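Local coordinates for protein inosine-uridine preferring nucleoside hydrolase (Gardnerella vaginalis 315-A, PDB 6BA1) that belongs to the inosine-uridine preferring nucleoside hydrolase family and binds a calcium ion in an alpha/beta fold, at residues Y23-E29 and V252-V256; Y230-Y234 and G243-H247; T262-M268 and K292-V298. Residue numbers count along the deposited sequence, not the author numbering.

Interaction 1. Residues Y23-E29 and V252-V256; sequences YALGSPE and VAVAV
The ring of Y23 lies along one flank of helix 247-256 and overlaps V252, A253 and V256, where two helices of the nucleoside hydrolase alpha/beta fold pack side by side against the central mixed sheet. Residues 23-25 are still helical (phi/psi near -65/-40). The chain then turns, with S27 N bonded to A24 O at 3.0 Å, and S27 is extended (-108/113) before P28 and E29. Residues 252-256 are regular helix, V256 N to V252 O 3.0 Å. Two CA pairs, A24-V252 and E29-V256, both 6.6 Å apart, set the register.

Y23 is t (chi2 108°), so the ring reaches across the gap: CD2 comes 3.8 Å from V252 CG1, CZ 3.4 Å from A253 CB, and CE2 4.1 Å from V256 CG2, which meets the ring edge. V252 is also t, and its CG1 approaches A24 CB at 4.1 Å. No hydrogen bond links the segments; apolar contact dominates. Beneath them, A24 and V252 reach L7 and L9 of strand 6-11, while helix 302-319 covers Y23 through E308 and R312. The calcium ligands D17 and D248 belong to these same two helices, which pack together here on residues that follow the ligands in sequence, the V252 side chain about 11 Å from the ion. At the outer end V256 (m) faces the S27-E29 loop: S27 OG is 3.6 Å from V256 CG1 and also bonds R312, which forms a salt bridge with E29, whose OE1 stands 3.7 Å from V256 CB.

Interaction 2. Residues Y230-Y234 and G243-H247; sequences YIKAY and GCGLH
C244 touches two tyrosine rings one helical turn apart, and a Tyr-His hydrogen bond joins the same helix to the far end of the loop. Residues 230-234 are helix (Y234 N to Y230 O 3.1 Å); 243-246 are irregular, with G243 at phi/psi -123/-131 and C244 and G245 extended. The nearest CA pair is I231-C244, 5.3 Å.

Y234 has an off-rotamer chi1 of -96°, which places its ring face over C244 CA, a CH-pi contact at 4.2 Å from the centroid. Its OH hydrogen-bonds H247 NE2 at 3.0 Å. Y230 (t) brings CD2 to 3.6 Å from C244 CB and its ring edge, through CE2, to 3.6 Å from G245 O. C244 SG (chi1 p) sits 4.8 Å from the Y230 centroid, an oblique sulfur-aromatic contact, and 3.8 Å from I231 CG1. I231 CG2 is 3.9 Å from G243 CA. At G245 an ideal CB would clash with H247 NE2, at 2.3 Å.

H247 immediately precedes the calcium ligand D248, its side chain about 7 Å from the ion, and Y230 OH weakly bonds D16, neighbour of ligand D17. The contact thus ties helix 218-237 to residues beside the calcium ligands of the nucleoside hydrolase fold.

Interaction 3. Residues T262-M268 and K292-V298; sequences TTLPINM and KTMQVAV
Backbone hydrogen bonds make an antiparallel ladder, twisted so that the short strand axes run 139° apart and approach to 4.3 Å. L264-V296 is the hydrogen-bonded pair (L264 N to V296 O 2.8 Å, V296 N to L264 O 3.2 Å), between the non-hydrogen-bonded pairs T263-A297 and P265-Q295. V298 N to T262 O (2.9 Å) and I266 N to M294 O (3.1 Å) extend it.

Side-chain hydrogen bonds add T263 OG1 to Q295 OE1 (3.0 Å) on the P265 face. N267 OD1 accepts from T293 N and T293 OG1, both 3.1 Å; its ND2 bonds V291 O.

Apolar contacts gather on the L264-V296 face: L264 CB to V298 CG2 3.9 Å, I266 CG2 to V296 CG2 3.6 Å, and M268 SD to V296 CG2 3.8 Å.

L264 and V298 also pack on V298 and L264 of the second subunit. Strand 261-265 is one edge of this chain's main sheet; strand 295-300 joins it to strand 191-194, and F185 of helix 178-187 covers M268 and M294.

In the fold
From the N terminus, strand 6-11 leads into helix 15-25, whose end opens interaction 1. That contact closes more than 220 residues later on helix 247-256, so the intervening chain, including most of the parallel strands, forms one long loop. Interaction 2 opens and closes within it, spanning the end of helix 218-237 and the loop that leads to helix 247-256. Interaction 3 follows in series: the chain leaves that helix for strand 261-265 and returns along 295-300. None cross. Helix 247-256 thus connects interactions 1 and 2, whose centres are about 21 Å apart, while interaction 3 adds edge strand 261-265 to one side of this chain's main sheet.

Interaction 1. Residues Y23-E29 and V252-V256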
loop_
_atom_site.group_PDB
_atom_site.type_symbol
_atom_site.label_atom_id
_atom_site.label_comp_id
_atom_site.label_asym_id
_atom_site.label_seq_id
_atom_site.Cartn_x
_atom_site.Cartn_y
_atom_site.Cartn_z
ATOM N N TYR A 23 28.488 -5.292 -1.131
ATOM C CA TYR A 23 27.869 -5.199 -2.463
ATOM C C TYR A 23 28.353 -3.942 -3.190
ATOM O O TYR A 23 28.625 -3.982 -4.391
ATOM C CB TYR A 23 26.325 -5.201 -2.359
ATOM C CG TYR A 23 25.560 -5.446 -3.663
ATOM C CD1 TYR A 23 24.900 -6.656 -3.902
ATOM C CD2 TYR A 23 25.477 -4.459 -4.649
ATOM C CE1 TYR A 23 24.200 -6.878 -5.091
ATOM C CE2 TYR A 23 24.785 -4.679 -5.832
ATOM C CZ TYR A 23 24.148 -5.883 -6.051
ATOM O OH TYR A 23 23.464 -6.071 -7.233
ATOM N N ALA A 24 28.464 -2.836 -2.458
ATOM C CA ALA A 24 28.899 -1.568 -3.037
ATOM C C ALA A 24 30.332 -1.666 -3.545
ATOM O O ALA A 24 30.598 -1.375 -4.713
ATOM C CB ALA A 24 28.769 -0.438 -2.025
ATOM N N LEU A 25 31.240 -2.111 -2.682
ATOM C CA LEU A 25 32.650 -2.269 -3.057
ATOM C C LEU A 25 32.882 -3.382 -4.085
ATOM O O LEU A 25 33.881 -3.351 -4.810
ATOM C CB LEU A 25 33.522 -2.514 -1.815
ATOM C CG LEU A 25 33.582 -1.374 -0.791
ATOM C CD1 LEU A 25 34.324 -1.823 0.454
ATOM C CD2 LEU A 25 34.214 -0.118 -1.376
ATOM N N GLY A 26 31.972 -4.357 -4.144
ATOM C CA GLY A 26 31.985 -5.386 -5.191
ATOM C C GLY A 26 31.391 -4.963 -6.527
ATOM O O GLY A 26 31.453 -5.719 -7.499
ATOM N N SER A 27 30.826 -3.756 -6.583
ATOM C CA SER A 27 30.136 -3.249 -7.757
ATOM C C SER A 27 30.962 -2.153 -8.450
ATOM O O SER A 27 31.132 -1.070 -7.896
ATOM C CB SER A 27 28.776 -2.696 -7.345
ATOM O OG SER A 27 28.046 -2.303 -8.483
ATOM N N PRO A 28 31.457 -2.424 -9.677
ATOM C CA PRO A 28 32.293 -1.444 -10.382
ATOM C C PRO A 28 31.564 -0.240 -11.009
ATOM O O PRO A 28 32.224 0.666 -11.510
ATOM C CB PRO A 28 32.957 -2.290 -11.477
ATOM C CG PRO A 28 31.965 -3.357 -11.769
ATOM C CD PRO A 28 31.312 -3.673 -10.458
ATOM N N GLU A 29 30.235 -0.214 -10.979
ATOM C CA GLU A 29 29.475 0.877 -11.603
ATOM C C GLU A 29 29.477 2.160 -10.761
ATOM O O GLU A 29 29.206 3.244 -11.283
ATOM C CB GLU A 29 28.029 0.446 -11.881
ATOM C CG GLU A 29 27.887 -0.766 -12.799
ATOM C CD GLU A 29 27.807 -2.088 -12.053
ATOM O OE1 GLU A 29 26.950 -2.209 -11.162
ATOM O OE2 GLU A 29 28.592 -3.012 -12.349
ATOM N N VAL A 252 21.171 -1.009 -2.303
ATOM C CA VAL A 252 22.375 -0.726 -3.089
ATOM C C VAL A 252 22.254 -1.353 -4.478
ATOM O O VAL A 252 22.578 -0.712 -5.478
ATOM C CB VAL A 252 23.656 -1.220 -2.379
ATOM C CG1 VAL A 252 24.883 -0.953 -3.238
ATOM C CG2 VAL A 252 23.807 -0.545 -1.019
ATOM N N ALA A 253 21.772 -2.595 -4.534
ATOM C CA ALA A 253 21.579 -3.299 -5.807
ATOM C C ALA A 253 20.657 -2.549 -6.766
ATOM O O ALA A 253 20.890 -2.541 -7.975
ATOM C CB ALA A 253 21.050 -4.703 -5.552
ATOM N N VAL A 254 19.618 -1.922 -6.216
ATOM C CA VAL A 254 18.658 -1.132 -6.999
ATOM C C VAL A 254 19.233 0.242 -7.367
ATOM O O VAL A 254 18.863 0.822 -8.400
ATOM C CB VAL A 254 17.316 -0.993 -6.246
ATOM C CG1 VAL A 254 16.354 -0.032 -6.948
ATOM C CG2 VAL A 254 16.657 -2.360 -6.083
ATOM N N ALA A 255 20.115 0.766 -6.518
ATOM C CA ALA A 255 20.859 1.978 -6.841
ATOM C C ALA A 255 21.723 1.777 -8.087
ATOM O O ALA A 255 21.746 2.639 -8.966
ATOM C CB ALA A 255 21.710 2.427 -5.661
ATOM N N VAL A 256 22.411 0.638 -8.172
ATOM C CA VAL A 256 23.245 0.332 -9.346
ATOM C C VAL A 256 22.398 -0.092 -10.546
ATOM O O VAL A 256 22.657 0.337 -11.670
ATOM C CB VAL A 256 24.370 -0.706 -9.062
ATOM C CG1 VAL A 256 25.185 -0.282 -7.847
ATOM C CG2 VAL A 256 23.855 -2.132 -8.869
#

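Interaction 2. Residues Y230-Y234 and G243-H247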
loop_
_atom_site.group_PDB
_atom_site.type_symbol
_atom_site.label_atom_id
_atom_site.label_comp_id
_atom_site.label_asym_id
_atom_site.label_seq_id
_atom_site.Cartn_x
_atom_site.Cartn_y
_atom_site.Cartn_z
ATOM N N TYR A 230 23.781 -13.678 12.434
ATOM C CA TYR A 230 22.552 -13.044 11.947
ATOM C C TYR A 230 21.470 -14.072 11.587
ATOM O O TYR A 230 20.287 -13.837 11.843
ATOM C CB TYR A 230 22.908 -12.169 10.741
ATOM C CG TYR A 230 21.842 -11.240 10.194
ATOM C CD1 TYR A 230 21.244 -10.262 10.988
ATOM C CD2 TYR A 230 21.497 -11.286 8.843
ATOM C CE1 TYR A 230 20.301 -9.386 10.459
ATOM C CE2 TYR A 230 20.564 -10.410 8.298
ATOM C CZ TYR A 230 19.965 -9.470 9.105
ATOM O OH TYR A 230 19.023 -8.626 8.557
ATOM N N ILE A 231 21.873 -15.209 11.009
ATOM C CA ILE A 231 20.930 -16.293 10.683
ATOM C C ILE A 231 20.444 -17.023 11.944
ATOM O O ILE A 231 19.250 -17.304 12.071
ATOM C CB ILE A 231 21.516 -17.291 9.645
ATOM C CG1 ILE A 231 21.701 -16.586 8.280
ATOM C CG2 ILE A 231 20.593 -18.491 9.445
ATOM C CD1 ILE A 231 22.741 -17.243 7.396
ATOM N N LYS A 232 21.355 -17.334 12.865
ATOM C CA LYS A 232 21.008 -18.002 14.148
ATOM C C LYS A 232 20.115 -17.149 15.050
ATOM O O LYS A 232 19.349 -17.685 15.856
ATOM C CB LYS A 232 22.255 -18.457 14.920
ATOM C CG LYS A 232 22.878 -19.723 14.353
ATOM C CD LYS A 232 23.988 -20.252 15.220
ATOM C CE LYS A 232 24.776 -21.340 14.492
ATOM N NZ LYS A 232 25.656 -22.089 15.424
ATOM N N ALA A 233 20.232 -15.831 14.925
ATOM C CA ALA A 233 19.281 -14.907 15.536
ATOM C C ALA A 233 17.922 -15.005 14.839
ATOM O O ALA A 233 16.891 -15.094 15.510
ATOM C CB ALA A 233 19.810 -13.486 15.480
ATOM N N TYR A 234 17.928 -14.994 13.501
ATOM C CA TYR A 234 16.701 -15.184 12.707
ATOM C C TYR A 234 16.040 -16.558 12.934
ATOM O O TYR A 234 14.819 -16.668 12.845
ATOM C CB TYR A 234 16.944 -14.961 11.203
ATOM C CG TYR A 234 16.606 -13.564 10.702
ATOM C CD1 TYR A 234 15.618 -13.368 9.739
ATOM C CD2 TYR A 234 17.283 -12.436 11.180
ATOM C CE1 TYR A 234 15.329 -12.090 9.248
ATOM C CE2 TYR A 234 17.020 -11.167 10.693
ATOM C CZ TYR A 234 16.034 -10.984 9.754
ATOM O OH TYR A 234 15.715 -9.749 9.212
ATOM N N GLY A 243 16.515 -18.779 6.895
ATOM C CA GLY A 243 17.785 -18.037 6.844
ATOM C C GLY A 243 17.571 -16.604 7.282
ATOM O O GLY A 243 16.967 -16.384 8.312
ATOM N N CYS A 244 18.072 -15.642 6.502
ATOM C CA CYS A 244 17.993 -14.209 6.854
ATOM C C CYS A 244 17.592 -13.346 5.664
ATOM O O CYS A 244 17.792 -13.718 4.509
ATOM C CB CYS A 244 19.342 -13.722 7.385
ATOM S SG CYS A 244 20.664 -13.613 6.168
ATOM N N GLY A 245 17.036 -12.180 5.951
ATOM C CA GLY A 245 16.639 -11.211 4.937
ATOM C C GLY A 245 17.835 -10.423 4.423
ATOM O O GLY A 245 18.774 -10.141 5.174
ATOM N N LEU A 246 17.796 -10.074 3.137
ATOM C CA LEU A 246 18.813 -9.235 2.521
ATOM C C LEU A 246 18.241 -7.843 2.322
ATOM O O LEU A 246 17.950 -7.422 1.200
ATOM C CB LEU A 246 19.266 -9.840 1.191
ATOM C CG LEU A 246 19.870 -11.240 1.278
ATOM C CD1 LEU A 246 20.201 -11.756 -0.118
ATOM C CD2 LEU A 246 21.093 -11.244 2.199
ATOM N N HIS A 247 18.118 -7.119 3.424
ATOM C CA HIS A 247 17.374 -5.861 3.440
ATOM C C HIS A 247 18.193 -4.723 2.817
ATOM O O HIS A 247 17.867 -4.229 1.739
ATOM C CB HIS A 247 16.947 -5.492 4.869
ATOM C CG HIS A 247 16.114 -6.530 5.550
ATOM N ND1 HIS A 247 14.758 -6.374 5.751
ATOM C CD2 HIS A 247 16.457 -7.734 6.103
ATOM C CE1 HIS A 247 14.281 -7.437 6.382
ATOM N NE2 HIS A 247 15.287 -8.280 6.594
#

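Interaction 3. Residues T262-M268 and K292-V298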
loop_
_atom_site.group_PDB
_atom_site.type_symbol
_atom_site.label_atom_id
_atom_site.label_comp_id
_atom_site.label_asym_id
_atom_site.label_seq_id
_atom_site.Cartn_x
_atom_site.Cartn_y
_atom_site.Cartn_z
ATOM N N THR A 262 10.445 -3.711 -9.352
ATOM C CA THR A 262 9.276 -3.114 -10.009
ATOM C C THR A 262 8.636 -2.131 -9.030
ATOM O O THR A 262 8.171 -2.530 -7.962
ATOM C CB THR A 262 8.241 -4.179 -10.416
ATOM O OG1 THR A 262 8.910 -5.297 -11.007
ATOM C CG2 THR A 262 7.248 -3.610 -11.412
ATOM N N THR A 263 8.634 -0.849 -9.392
ATOM C CA THR A 263 8.178 0.205 -8.495
ATOM C C THR A 263 6.784 0.685 -8.840
ATOM O O THR A 263 6.307 0.500 -9.953
ATOM C CB THR A 263 9.107 1.441 -8.505
ATOM O OG1 THR A 263 9.062 2.086 -9.779
ATOM C CG2 THR A 263 10.528 1.058 -8.200
ATOM N N LEU A 264 6.164 1.341 -7.866
ATOM C CA LEU A 264 4.848 1.936 -7.999
ATOM C C LEU A 264 5.005 3.444 -7.832
ATOM O O LEU A 264 5.271 3.900 -6.724
ATOM C CB LEU A 264 3.928 1.351 -6.916
ATOM C CG LEU A 264 2.628 2.076 -6.535
ATOM C CD1 LEU A 264 1.732 2.324 -7.740
ATOM C CD2 LEU A 264 1.887 1.268 -5.489
ATOM N N PRO A 265 4.881 4.222 -8.923
ATOM C CA PRO A 265 4.942 5.684 -8.796
ATOM C C PRO A 265 3.878 6.206 -7.839
ATOM O O PRO A 265 2.700 5.933 -8.038
ATOM C CB PRO A 265 4.683 6.179 -10.223
ATOM C CG PRO A 265 5.188 5.074 -11.081
ATOM C CD PRO A 265 4.880 3.802 -10.336
ATOM N N ILE A 266 4.293 6.922 -6.799
ATOM C CA ILE A 266 3.380 7.315 -5.727
ATOM C C ILE A 266 3.952 8.430 -4.850
ATOM O O ILE A 266 5.028 8.284 -4.289
ATOM C CB ILE A 266 3.009 6.093 -4.843
ATOM C CG1 ILE A 266 2.004 6.478 -3.747
ATOM C CG2 ILE A 266 4.249 5.441 -4.226
ATOM C CD1 ILE A 266 1.486 5.282 -2.975
ATOM N N ASN A 267 3.224 9.536 -4.737
ATOM C CA ASN A 267 3.567 10.586 -3.781
ATOM C C ASN A 267 3.282 10.075 -2.367
ATOM O O ASN A 267 2.158 9.683 -2.064
ATOM C CB ASN A 267 2.785 11.871 -4.072
ATOM C CG ASN A 267 3.262 12.575 -5.330
ATOM O OD1 ASN A 267 4.337 13.168 -5.352
ATOM N ND2 ASN A 267 2.459 12.531 -6.382
ATOM N N MET A 268 4.310 10.091 -1.518
ATOM C CA MET A 268 4.298 9.425 -0.213
ATOM C C MET A 268 4.421 10.384 0.964
ATOM O O MET A 268 4.724 11.565 0.805
ATOM C CB MET A 268 5.457 8.438 -0.135
ATOM C CG MET A 268 5.317 7.213 -1.017
ATOM S SD MET A 268 4.246 5.964 -0.321
ATOM C CE MET A 268 5.081 5.568 1.207
ATOM N N LYS A 292 4.776 12.220 -9.811
ATOM C CA LYS A 292 5.075 11.354 -8.667
ATOM C C LYS A 292 6.522 11.536 -8.199
ATOM O O LYS A 292 7.464 11.230 -8.935
ATOM C CB LYS A 292 4.795 9.890 -9.034
ATOM C CG LYS A 292 3.380 9.609 -9.548
ATOM C CD LYS A 292 2.306 10.182 -8.621
ATOM C CE LYS A 292 0.917 9.657 -8.918
ATOM N NZ LYS A 292 -0.053 10.183 -7.922
ATOM N N THR A 293 6.693 12.037 -6.970
ATOM C CA THR A 293 8.012 12.422 -6.441
ATOM C C THR A 293 8.913 11.218 -6.152
ATOM O O THR A 293 10.107 11.270 -6.441
ATOM C CB THR A 293 7.894 13.269 -5.152
ATOM O OG1 THR A 293 7.138 12.559 -4.151
ATOM C CG2 THR A 293 7.230 14.620 -5.451
ATOM N N MET A 294 8.355 10.154 -5.579
ATOM C CA MET A 294 9.106 8.938 -5.274
ATOM C C MET A 294 8.381 7.668 -5.703
ATOM O O MET A 294 7.236 7.726 -6.109
ATOM C CB MET A 294 9.494 8.903 -3.787
ATOM C CG MET A 294 8.382 8.995 -2.784
ATOM S SD MET A 294 9.056 9.118 -1.107
ATOM C CE MET A 294 9.509 7.411 -0.783
ATOM N N GLN A 295 9.083 6.540 -5.634
ATOM C CA GLN A 295 8.597 5.257 -6.143
ATOM C C GLN A 295 8.843 4.167 -5.111
ATOM O O GLN A 295 9.951 4.044 -4.620
ATOM C CB GLN A 295 9.312 4.893 -7.449
ATOM C CG GLN A 295 9.603 6.082 -8.356
ATOM C CD GLN A 295 10.035 5.668 -9.750
ATOM O OE1 GLN A 295 10.705 4.642 -9.924
ATOM N NE2 GLN A 295 9.647 6.464 -10.754
ATOM N N VAL A 296 7.811 3.393 -4.774
ATOM C CA VAL A 296 7.943 2.318 -3.788
ATOM C C VAL A 296 8.049 0.979 -4.498
ATOM O O VAL A 296 7.306 0.700 -5.427
ATOM C CB VAL A 296 6.772 2.277 -2.791
ATOM C CG1 VAL A 296 6.998 1.183 -1.752
ATOM C CG2 VAL A 296 6.603 3.636 -2.115
ATOM N N ALA A 297 8.978 0.158 -4.032
ATOM C CA ALA A 297 9.250 -1.128 -4.630
ATOM C C ALA A 297 8.207 -2.098 -4.150
ATOM O O ALA A 297 7.957 -2.186 -2.948
ATOM C CB ALA A 297 10.631 -1.612 -4.220
ATOM N N VAL A 298 7.597 -2.811 -5.094
ATOM C CA VAL A 298 6.572 -3.820 -4.793
ATOM C C VAL A 298 6.916 -5.222 -5.305
ATOM O O VAL A 298 6.573 -6.217 -4.654
ATOM C CB VAL A 298 5.197 -3.408 -5.349
ATOM C CG1 VAL A 298 4.106 -4.246 -4.697
ATOM C CG2 VAL A 298 4.939 -1.917 -5.122
#